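Local coordinates for thiaminase-I (Naegleria gruberi, PDB 4HCY), which belongs to the thiaminase family and has a mixed alpha/beta fold, in which a long central strand lies close to a bound 0YN molecule, at residues P115-S120 and Y261-A266; E146-P151 and S225-G230. One frame throughout, in Å; residues are numbered along the deposited sequence.

Contact 1 (P115-S120 and Y261-A266). With 0YN (2-{4-[(4-amino-2-methylpyrimidin-5-yl)methyl]-3-methylthiophen-2-yl}ethanol), chain G.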
loop_
_atom_site.group_PDB
_atom_site.type_symbol
_atom_site.label_atom_id
_atom_site.label_comp_id
_atom_site.label_asym_id
_atom_site.label_seq_id
_atom_site.Cartn_x
_atom_site.Cartn_y
_atom_site.Cartn_z
ATOM N N PRO A 115 0.400 -12.107 -3.313
ATOM C CA PRO A 115 0.581 -10.886 -2.521
ATOM C C PRO A 115 2.061 -10.537 -2.371
ATOM O O PRO A 115 2.838 -11.362 -1.889
ATOM C CB PRO A 115 -0.008 -11.267 -1.161
ATOM C CG PRO A 115 -0.972 -12.361 -1.457
ATOM C CD PRO A 115 -0.355 -13.136 -2.580
ATOM N N GLN A 116 2.440 -9.330 -2.779
ATOM C CA GLN A 116 3.841 -8.921 -2.749
ATOM C C GLN A 116 4.137 -7.865 -1.689
ATOM O O GLN A 116 5.066 -8.019 -0.897
ATOM C CB GLN A 116 4.281 -8.404 -4.122
ATOM C CG GLN A 116 5.717 -7.901 -4.152
ATOM C CD GLN A 116 6.137 -7.401 -5.517
ATOM O OE1 GLN A 116 5.299 -7.075 -6.359
ATOM N NE2 GLN A 116 7.444 -7.340 -5.747
ATOM N N TYR A 117 3.353 -6.793 -1.680
ATOM C CA TYR A 117 3.622 -5.668 -0.791
ATOM C C TYR A 117 2.487 -5.385 0.188
ATOM O O TYR A 117 1.315 -5.598 -0.119
ATOM C CB TYR A 117 3.919 -4.406 -1.604
ATOM C CG TYR A 117 5.235 -4.442 -2.348
ATOM C CD1 TYR A 117 6.322 -5.147 -1.847
ATOM C CD2 TYR A 117 5.389 -3.771 -3.554
ATOM C CE1 TYR A 117 7.525 -5.181 -2.525
ATOM C CE2 TYR A 117 6.588 -3.800 -4.240
ATOM C CZ TYR A 117 7.652 -4.506 -3.721
ATOM O OH TYR A 117 8.848 -4.535 -4.402
ATOM N N LEU A 118 2.854 -4.905 1.370
ATOM C CA LEU A 118 1.889 -4.458 2.365
ATOM C C LEU A 118 2.110 -2.980 2.642
ATOM O O LEU A 118 3.250 -2.522 2.717
ATOM C CB LEU A 118 2.045 -5.250 3.664
ATOM C CG LEU A 118 0.935 -6.240 4.018
ATOM C CD1 LEU A 118 1.206 -6.883 5.369
ATOM C CD2 LEU A 118 -0.412 -5.549 4.016
ATOM N N CYS A 119 1.024 -2.230 2.788
ATOM C CA CYS A 119 1.134 -0.814 3.116
ATOM C C CYS A 119 -0.142 -0.260 3.734
ATOM O O CYS A 119 -1.225 -0.825 3.572
ATOM C CB CYS A 119 1.514 0.005 1.881
ATOM S SG CYS A 119 1.942 1.720 2.255
ATOM N N SER A 120 0.005 0.855 4.441
ATOM C CA SER A 120 -1.108 1.519 5.100
ATOM C C SER A 120 -0.666 2.907 5.538
ATOM O O SER A 120 0.526 3.215 5.533
ATOM C CB SER A 120 -1.563 0.713 6.319
ATOM O OG SER A 120 -2.608 1.375 7.011
ATOM N N TYR A 261 -3.248 -1.173 2.127
ATOM C CA TYR A 261 -2.991 -1.398 0.710
ATOM C C TYR A 261 -2.192 -2.684 0.536
ATOM O O TYR A 261 -1.321 -2.993 1.349
ATOM C CB TYR A 261 -2.190 -0.240 0.109
ATOM C CG TYR A 261 -2.883 1.102 0.131
ATOM C CD1 TYR A 261 -3.826 1.435 -0.833
ATOM C CD2 TYR A 261 -2.574 2.047 1.100
ATOM C CE1 TYR A 261 -4.454 2.666 -0.822
ATOM C CE2 TYR A 261 -3.196 3.281 1.118
ATOM C CZ TYR A 261 -4.135 3.585 0.156
ATOM O OH TYR A 261 -4.756 4.814 0.172
ATOM N N THR A 262 -2.491 -3.438 -0.518
ATOM C CA THR A 262 -1.684 -4.602 -0.871
ATOM C C THR A 262 -1.404 -4.632 -2.367
ATOM O O THR A 262 -2.317 -4.492 -3.181
ATOM C CB THR A 262 -2.358 -5.936 -0.482
ATOM O OG1 THR A 262 -3.567 -6.101 -1.230
ATOM C CG2 THR A 262 -2.667 -5.982 1.009
ATOM N N ASP A 263 -0.137 -4.808 -2.724
ATOM C CA ASP A 263 0.238 -5.002 -4.118
ATOM C C ASP A 263 0.311 -6.494 -4.410
ATOM O O ASP A 263 0.842 -7.265 -3.613
ATOM C CB ASP A 263 1.576 -4.331 -4.420
ATOM C CG ASP A 263 1.532 -2.831 -4.212
ATOM O OD1 ASP A 263 0.433 -2.248 -4.317
ATOM O OD2 ASP A 263 2.596 -2.237 -3.944
ATOM N N VAL A 264 -0.231 -6.896 -5.554
ATOM C CA VAL A 264 -0.357 -8.309 -5.879
ATOM C C VAL A 264 0.259 -8.659 -7.232
ATOM O O VAL A 264 -0.077 -8.058 -8.252
ATOM C CB VAL A 264 -1.838 -8.747 -5.861
ATOM C CG1 VAL A 264 -1.996 -10.128 -6.464
ATOM C CG2 VAL A 264 -2.387 -8.711 -4.443
ATOM N N LEU A 265 1.168 -9.630 -7.228
ATOM C CA LEU A 265 1.754 -10.144 -8.461
ATOM C C LEU A 265 0.793 -11.118 -9.133
ATOM O O LEU A 265 0.553 -12.214 -8.627
ATOM C CB LEU A 265 3.086 -10.839 -8.174
ATOM C CG LEU A 265 4.279 -9.940 -7.845
ATOM C CD1 LEU A 265 5.402 -10.746 -7.216
ATOM C CD2 LEU A 265 4.768 -9.237 -9.100
ATOM N N ALA A 266 0.243 -10.715 -10.274
ATOM C CA ALA A 266 -0.741 -11.531 -10.977
ATOM C C ALA A 266 -0.208 -12.052 -12.307
ATOM O O ALA A 266 0.680 -11.451 -12.911
ATOM C CB ALA A 266 -2.025 -10.743 -11.191
HETATM C C2A 0YN G . 4.022 -0.699 -1.357
HETATM C C35 0YN G . -0.175 3.135 -2.103
HETATM C C2 0YN G . 1.442 4.257 -3.745
HETATM S S1 0YN G . 1.406 5.384 -5.063
HETATM C C5 0YN G . -0.297 5.634 -5.023
HETATM C C4 0YN G . -0.863 4.802 -3.922
HETATM C C4A 0YN G . -2.324 4.740 -3.563
HETATM C C5A 0YN G . -0.852 6.601 -6.042
HETATM C C5B 0YN G . -1.555 7.756 -5.343
HETATM O O5G 0YN G . -1.885 8.761 -6.305
HETATM N "N1'" 0YN G . 3.016 1.525 -0.978
HETATM C "C2'" 0YN G . 2.920 0.307 -1.553
HETATM N "N3'" 0YN G . 1.844 -0.015 -2.302
HETATM C "C4'" 0YN G . 0.848 0.875 -2.488
HETATM N "N4'" 0YN G . -0.228 0.547 -3.241
HETATM C "C5'" 0YN G . 0.935 2.126 -1.907
HETATM C "C6'" 0YN G . 2.049 2.435 -1.138
HETATM C C3 0YN G . 0.140 4.060 -3.257
#

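Contact 2 (E146-P151 and S225-G230)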
loop_
_atom_site.group_PDB
_atom_site.type_symbol
_atom_site.label_atom_id
_atom_site.label_comp_id
_atom_site.label_asym_id
_atom_site.label_seq_id
_atom_site.Cartn_x
_atom_site.Cartn_y
_atom_site.Cartn_z
ATOM N N GLU A 146 -4.364 21.647 13.873
ATOM C CA GLU A 146 -3.036 21.654 13.254
ATOM C C GLU A 146 -1.937 21.111 14.165
ATOM O O GLU A 146 -1.108 21.866 14.673
ATOM C CB GLU A 146 -2.670 23.056 12.754
ATOM C CG GLU A 146 -3.425 23.481 11.506
ATOM C CD GLU A 146 -2.956 24.820 10.969
ATOM O OE1 GLU A 146 -3.342 25.175 9.833
ATOM O OE2 GLU A 146 -2.203 25.518 11.681
ATOM N N GLN A 147 -1.934 19.796 14.359
ATOM C CA GLN A 147 -0.973 19.152 15.246
ATOM C C GLN A 147 -0.416 17.871 14.636
ATOM O O GLN A 147 0.689 17.443 14.970
ATOM C CB GLN A 147 -1.630 18.840 16.590
ATOM C CG GLN A 147 -1.950 20.063 17.435
ATOM C CD GLN A 147 -0.726 20.626 18.127
ATOM O OE1 GLN A 147 0.095 19.881 18.661
ATOM N NE2 GLN A 147 -0.597 21.950 18.119
ATOM N N ILE A 148 -1.188 17.262 13.743
ATOM C CA ILE A 148 -0.795 16.014 13.103
ATOM C C ILE A 148 -0.264 16.273 11.697
ATOM O O ILE A 148 -0.854 17.036 10.938
ATOM C CB ILE A 148 -1.986 15.040 13.013
ATOM C CG1 ILE A 148 -2.626 14.853 14.389
ATOM C CG2 ILE A 148 -1.548 13.703 12.435
ATOM C CD1 ILE A 148 -3.853 13.964 14.377
ATOM N N VAL A 149 0.855 15.644 11.352
ATOM C CA VAL A 149 1.389 15.757 10.000
ATOM C C VAL A 149 0.827 14.654 9.108
ATOM O O VAL A 149 0.983 13.468 9.395
ATOM C CB VAL A 149 2.928 15.712 9.980
ATOM C CG1 VAL A 149 3.435 15.741 8.546
ATOM C CG2 VAL A 149 3.499 16.876 10.766
ATOM N N TYR A 150 0.168 15.060 8.029
ATOM C CA TYR A 150 -0.466 14.127 7.109
ATOM C C TYR A 150 -0.449 14.750 5.715
ATOM O O TYR A 150 -1.446 15.324 5.277
ATOM C CB TYR A 150 -1.902 13.849 7.562
ATOM C CG TYR A 150 -2.514 12.567 7.034
ATOM C CD1 TYR A 150 -2.048 11.969 5.870
ATOM C CD2 TYR A 150 -3.567 11.957 7.705
ATOM C CE1 TYR A 150 -2.613 10.800 5.391
ATOM C CE2 TYR A 150 -4.139 10.791 7.233
ATOM C CZ TYR A 150 -3.657 10.217 6.077
ATOM O OH TYR A 150 -4.222 9.054 5.602
ATOM N N PRO A 151 0.694 14.634 5.018
ATOM C CA PRO A 151 0.957 15.287 3.729
ATOM C C PRO A 151 -0.110 15.027 2.668
ATOM O O PRO A 151 -0.552 15.969 2.010
ATOM C CB PRO A 151 2.289 14.666 3.294
ATOM C CG PRO A 151 2.952 14.282 4.564
ATOM C CD PRO A 151 1.841 13.824 5.464
ATOM N N SER A 225 6.230 18.091 14.630
ATOM C CA SER A 225 5.100 17.443 15.289
ATOM C C SER A 225 5.491 16.083 15.856
ATOM O O SER A 225 6.419 15.438 15.369
ATOM C CB SER A 225 3.930 17.278 14.317
ATOM O OG SER A 225 2.871 16.552 14.915
ATOM N N ASN A 226 4.776 15.654 16.890
ATOM C CA ASN A 226 4.999 14.341 17.481
ATOM C C ASN A 226 4.097 13.286 16.849
ATOM O O ASN A 226 4.047 12.142 17.303
ATOM C CB ASN A 226 4.777 14.385 18.994
ATOM C CG ASN A 226 5.792 15.257 19.709
ATOM O OD1 ASN A 226 6.886 15.503 19.200
ATOM N ND2 ASN A 226 5.436 15.725 20.901
ATOM N N TYR A 227 3.387 13.681 15.797
ATOM C CA TYR A 227 2.460 12.786 15.113
ATOM C C TYR A 227 2.673 12.836 13.604
ATOM O O TYR A 227 2.777 13.914 13.020
ATOM C CB TYR A 227 1.013 13.158 15.447
ATOM C CG TYR A 227 0.728 13.269 16.929
ATOM C CD1 TYR A 227 0.335 12.160 17.667
ATOM C CD2 TYR A 227 0.848 14.486 17.589
ATOM C CE1 TYR A 227 0.072 12.259 19.020
ATOM C CE2 TYR A 227 0.588 14.596 18.942
ATOM C CZ TYR A 227 0.200 13.479 19.653
ATOM O OH TYR A 227 -0.061 13.584 21.000
ATOM N N TYR A 228 2.733 11.666 12.978
ATOM C CA TYR A 228 2.899 11.581 11.533
ATOM C C TYR A 228 2.111 10.415 10.949
ATOM O O TYR A 228 2.195 9.287 11.437
ATOM C CB TYR A 228 4.378 11.448 11.161
ATOM C CG TYR A 228 4.622 11.282 9.676
ATOM C CD1 TYR A 228 4.681 12.384 8.835
ATOM C CD2 TYR A 228 4.798 10.022 9.116
ATOM C CE1 TYR A 228 4.904 12.237 7.480
ATOM C CE2 TYR A 228 5.019 9.867 7.762
ATOM C CZ TYR A 228 5.072 10.977 6.948
ATOM O OH TYR A 228 5.294 10.825 5.598
ATOM N N VAL A 229 1.343 10.695 9.901
ATOM C CA VAL A 229 0.578 9.662 9.217
ATOM C C VAL A 229 1.022 9.560 7.763
ATOM O O VAL A 229 1.167 10.571 7.078
ATOM C CB VAL A 229 -0.937 9.944 9.267
ATOM C CG1 VAL A 229 -1.714 8.738 8.768
ATOM C CG2 VAL A 229 -1.366 10.302 10.680
ATOM N N GLY A 230 1.245 8.335 7.298
ATOM C CA GLY A 230 1.659 8.111 5.926
ATOM C C GLY A 230 2.127 6.691 5.675
ATOM O O GLY A 230 1.999 5.820 6.537
#

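Contact 1 (P115-S120 and Y261-A266)
With CG anti to the carbonyl carbon in each (chi1 -69° and -62°), Tyr117 and Asp263, a hydrogen-bonded pair projecting from one face of the sheet, bring ring and carboxylate together. There Asp263 OD2 meets the ring edge, 3.2 Å from Tyr117 CD2, with the two planes 72° apart. The carboxylate also serves the ligand: Asp263 OD1 accepts a hydrogen bond from 0YN N4' (3.1 Å), and Asp263 OD2 lies 2.9 Å from 0YN N3'. On this face, Cys119 SG approaches 0YN N1' to 3.4 Å, while the Tyr261 ring takes 0YN C35 over one face. Further along the strands, on the Pro115 side of the ligand, a classic beta bulge interrupts the antiparallel pairing. Asp263 O accepts from both Gln116 N (2.7 Å) and Tyr117 N (3.2 Å), and Gln116 is thereby turned toward Leu265, whose branched end lies against its amide; Gln116 OE1 bonds to Ser67. On the opposite face, the Leu118 and Thr262 side chains lie side by side, pointing the same way, with Leu118 CD2 3.8 Å from Thr262 CG2. Strand 65-69 pairs with strand 261-267, helix 99-104 packs on Pro115 and Leu118, and helix 273-288 covers Gln116 and Leu265.

Contact 2 (E146-P151 and S225-G230)
Ser225 OG is held by two backbone groups: it donates across the contact to Gln147 O, at a modelled length too short to be trusted, and accepts from Tyr227 N (3.0 Å), closing an ST turn. Two backbone bonds follow, Val149 N to Tyr227 O (3.1 Å) and Val229 N to Val149 O (2.8 Å), so that both polar backbone atoms of Val149 are engaged. The branches of this valine divide the neighbouring surface, CG1 meeting the edge of the Tyr228 ring at CD1 (3.6 Å) and CG2 resting on Ser225 CB (3.6 Å). The pattern is a single beta bridge, Val149 with Tyr228, through which an otherwise irregular loop attaches to a strand of the large mixed sheet; the two segments head 47° apart. Tyr150 then takes the N-cap position of helix 151-154. The Tyr150 ring, swung by chi1 of -159° to the side opposite its own backbone N, lies across Val229, whose CG1 makes a CH-pi contact over one face, 3.7 Å from the centroid of the Tyr150 ring. Val229 CG2 packs against Ile148 CG2 at 3.8 Å. Beyond the bridge, Tyr228 stacks on Tyr214 of helix 211-219 and bonds through OH to Ser234, while Leu139 of helix 136-143 packs against Ile148 and Tyr227.

Overall arrangement
Strand 114-125 joins the two contacts: it pairs antiparallel with strand 261-267 in contact 1 and with strand 227-230, the strand of contact 2. Their centres are about 25 Å apart, although their nearest atoms come to about 3 Å. Contact 1 lies deep, its centre about 6 Å from that of the chain, and lines the site of 0YN directly; contact 2 lies further out, its centre about 19 Å from that of the chain, and the side chain of Tyr150 lies about 10 Å from 0YN, too far for contact. Both segments of contact 2 fall in the sequence between those of contact 1.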